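Local coordinates for protein putative metallopeptidase (Corynebacterium diphtheriae, PDB 3QOC) that is probably a metal-dependent aminopeptidase of the creatinase/prolidase family, represented by its N-terminal domain without the peptidase domain, at residues H36-L40 with V127-I131. Residues are numbered along the deposited sequence.
Sequences HIRYL and VTGAI. With SO4 (sulfate ion), chain F.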
loop_
_atom_site.group_PDB
_atom_site.type_symbol
_atom_site.label_atom_id
_atom_site.label_comp_id
_atom_site.label_asym_id
_atom_site.label_seq_id
_atom_site.Cartn_x
_atom_site.Cartn_y
_atom_site.Cartn_z
ATOM N N HIS A 36 4.766 8.758 -2.845
ATOM C CA HIS A 36 3.871 8.440 -1.708
ATOM C C HIS A 36 4.365 7.253 -0.945
ATOM O O HIS A 36 4.469 7.313 0.303
ATOM C CB HIS A 36 2.417 8.286 -2.117
ATOM C CG HIS A 36 1.827 9.537 -2.689
ATOM N ND1 HIS A 36 0.627 9.554 -3.365
ATOM C CD2 HIS A 36 2.286 10.817 -2.709
ATOM C CE1 HIS A 36 0.389 10.769 -3.807
ATOM N NE2 HIS A 36 1.378 11.567 -3.414
ATOM N N ILE A 37 4.818 6.211 -1.631
ATOM C CA ILE A 37 5.332 5.001 -0.917
ATOM C C ILE A 37 6.598 5.379 -0.113
ATOM O O ILE A 37 6.843 4.917 1.032
ATOM C CB ILE A 37 5.594 3.890 -1.907
ATOM C CG1 ILE A 37 4.271 3.355 -2.498
ATOM C CG2 ILE A 37 6.457 2.875 -1.306
ATOM C CD1 ILE A 37 4.405 2.562 -3.774
ATOM N N ARG A 38 7.427 6.227 -0.712
ATOM C CA ARG A 38 8.666 6.655 -0.068
ATOM C C ARG A 38 8.383 7.463 1.197
ATOM O O ARG A 38 9.014 7.262 2.235
ATOM C CB ARG A 38 9.519 7.478 -1.037
ATOM C CG ARG A 38 11.012 7.402 -0.767
ATOM C CD ARG A 38 11.425 8.371 0.327
ATOM N NE ARG A 38 10.648 9.607 0.287
ATOM C CZ ARG A 38 10.581 10.481 1.286
ATOM N NH1 ARG A 38 11.247 10.256 2.411
ATOM N NH2 ARG A 38 9.849 11.579 1.161
ATOM N N TYR A 39 7.427 8.378 1.091
ATOM C CA TYR A 39 7.029 9.231 2.182
ATOM C C TYR A 39 6.513 8.332 3.343
ATOM O O TYR A 39 6.836 8.572 4.526
ATOM C CB TYR A 39 5.950 10.200 1.644
ATOM C CG TYR A 39 5.339 11.108 2.681
ATOM C CD1 TYR A 39 5.927 12.325 3.010
ATOM C CD2 TYR A 39 4.194 10.739 3.341
ATOM C CE1 TYR A 39 5.355 13.147 3.980
ATOM C CE2 TYR A 39 3.563 11.592 4.339
ATOM C CZ TYR A 39 4.170 12.766 4.638
ATOM O OH TYR A 39 3.608 13.546 5.598
ATOM N N LEU A 40 5.720 7.321 3.008
ATOM C CA LEU A 40 5.109 6.448 4.025
ATOM C C LEU A 40 5.977 5.318 4.538
ATOM O O LEU A 40 5.726 4.773 5.645
ATOM C CB LEU A 40 3.839 5.864 3.488
ATOM C CG LEU A 40 2.686 6.804 3.201
ATOM C CD1 LEU A 40 1.642 6.089 2.352
ATOM C CD2 LEU A 40 2.080 7.378 4.505
ATOM N N VAL A 127 -10.113 6.850 -4.741
ATOM C CA VAL A 127 -9.910 7.907 -3.774
ATOM C C VAL A 127 -9.070 8.944 -4.466
ATOM O O VAL A 127 -8.042 8.602 -5.041
ATOM C CB VAL A 127 -9.156 7.356 -2.556
ATOM C CG1 VAL A 127 -8.844 8.445 -1.560
ATOM C CG2 VAL A 127 -9.945 6.201 -1.931
ATOM N N THR A 128 -9.528 10.200 -4.457
ATOM C CA THR A 128 -8.781 11.329 -5.039
ATOM C C THR A 128 -7.885 12.063 -3.994
ATOM O O THR A 128 -8.089 11.949 -2.799
ATOM C CB THR A 128 -9.746 12.358 -5.688
ATOM O OG1 THR A 128 -10.541 12.964 -4.673
ATOM C CG2 THR A 128 -10.681 11.699 -6.712
ATOM N N GLY A 129 -6.917 12.844 -4.478
ATOM C CA GLY A 129 -5.968 13.560 -3.634
ATOM C C GLY A 129 -4.583 12.876 -3.529
ATOM O O GLY A 129 -4.404 11.718 -3.918
ATOM N N ALA A 130 -3.607 13.603 -2.982
ATOM C CA ALA A 130 -2.282 13.065 -2.669
ATOM C C ALA A 130 -2.302 12.447 -1.237
ATOM O O ALA A 130 -1.946 13.114 -0.281
ATOM C CB ALA A 130 -1.199 14.225 -2.797
ATOM N N ILE A 131 -2.779 11.199 -1.118
ATOM C CA ILE A 131 -3.042 10.523 0.172
ATOM C C ILE A 131 -3.352 11.507 1.351
ATOM O O ILE A 131 -2.436 11.982 2.074
ATOM C CB ILE A 131 -1.870 9.558 0.531
ATOM C CG1 ILE A 131 -0.534 10.258 0.290
ATOM C CG2 ILE A 131 -1.915 8.228 -0.311
ATOM C CD1 ILE A 131 0.678 9.670 1.060
HETATM S S SO4 F . 11.679 12.777 4.541
HETATM O O1 SO4 F . 11.162 13.569 5.625
HETATM O O2 SO4 F . 10.877 13.337 3.492
HETATM O O3 SO4 F . 13.098 13.000 4.360
HETATM O O4 SO4 F . 11.546 11.367 4.875
#
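Ile-131 loses the most surface here, 89 Å² of a summed 207 Å², with His-36 next at 65 Å². Ile-131 CG1 lies 3.9 Å from the centroid of the His-36 imidazole and only 14° off the ring normal, the geometry of a CH-pi contact over the face. His-36 ND1 is hydrogen-bonded to Glu-102, and the ring also meets that of Tyr-105 edge-to-face. In the mixed sheet of this creatinase/prolidase N-terminal domain, 28-31 adjoins 97-102, which in turn adjoins the outermost strand 122-127. The chain leaving that last strand runs across to helix 34-41, which follows strand 28-31, and brings Ile-131 CA to 7.5 Å from His-36 CA. Farther along the helix, Ile-131 CD1 packs 3.9 Å from Leu-40 CD1 and 4.3 Å from Tyr-39 CD2. His-36 and Leu-40 lie one helical turn apart, as the 3.0 Å hydrogen bond from Leu-40 N to His-36 O confirms, so the Ile-131 side chain spans that turn. Ala-130 adds 23 Å², its CB standing 3.8 Å from His-36 NE2.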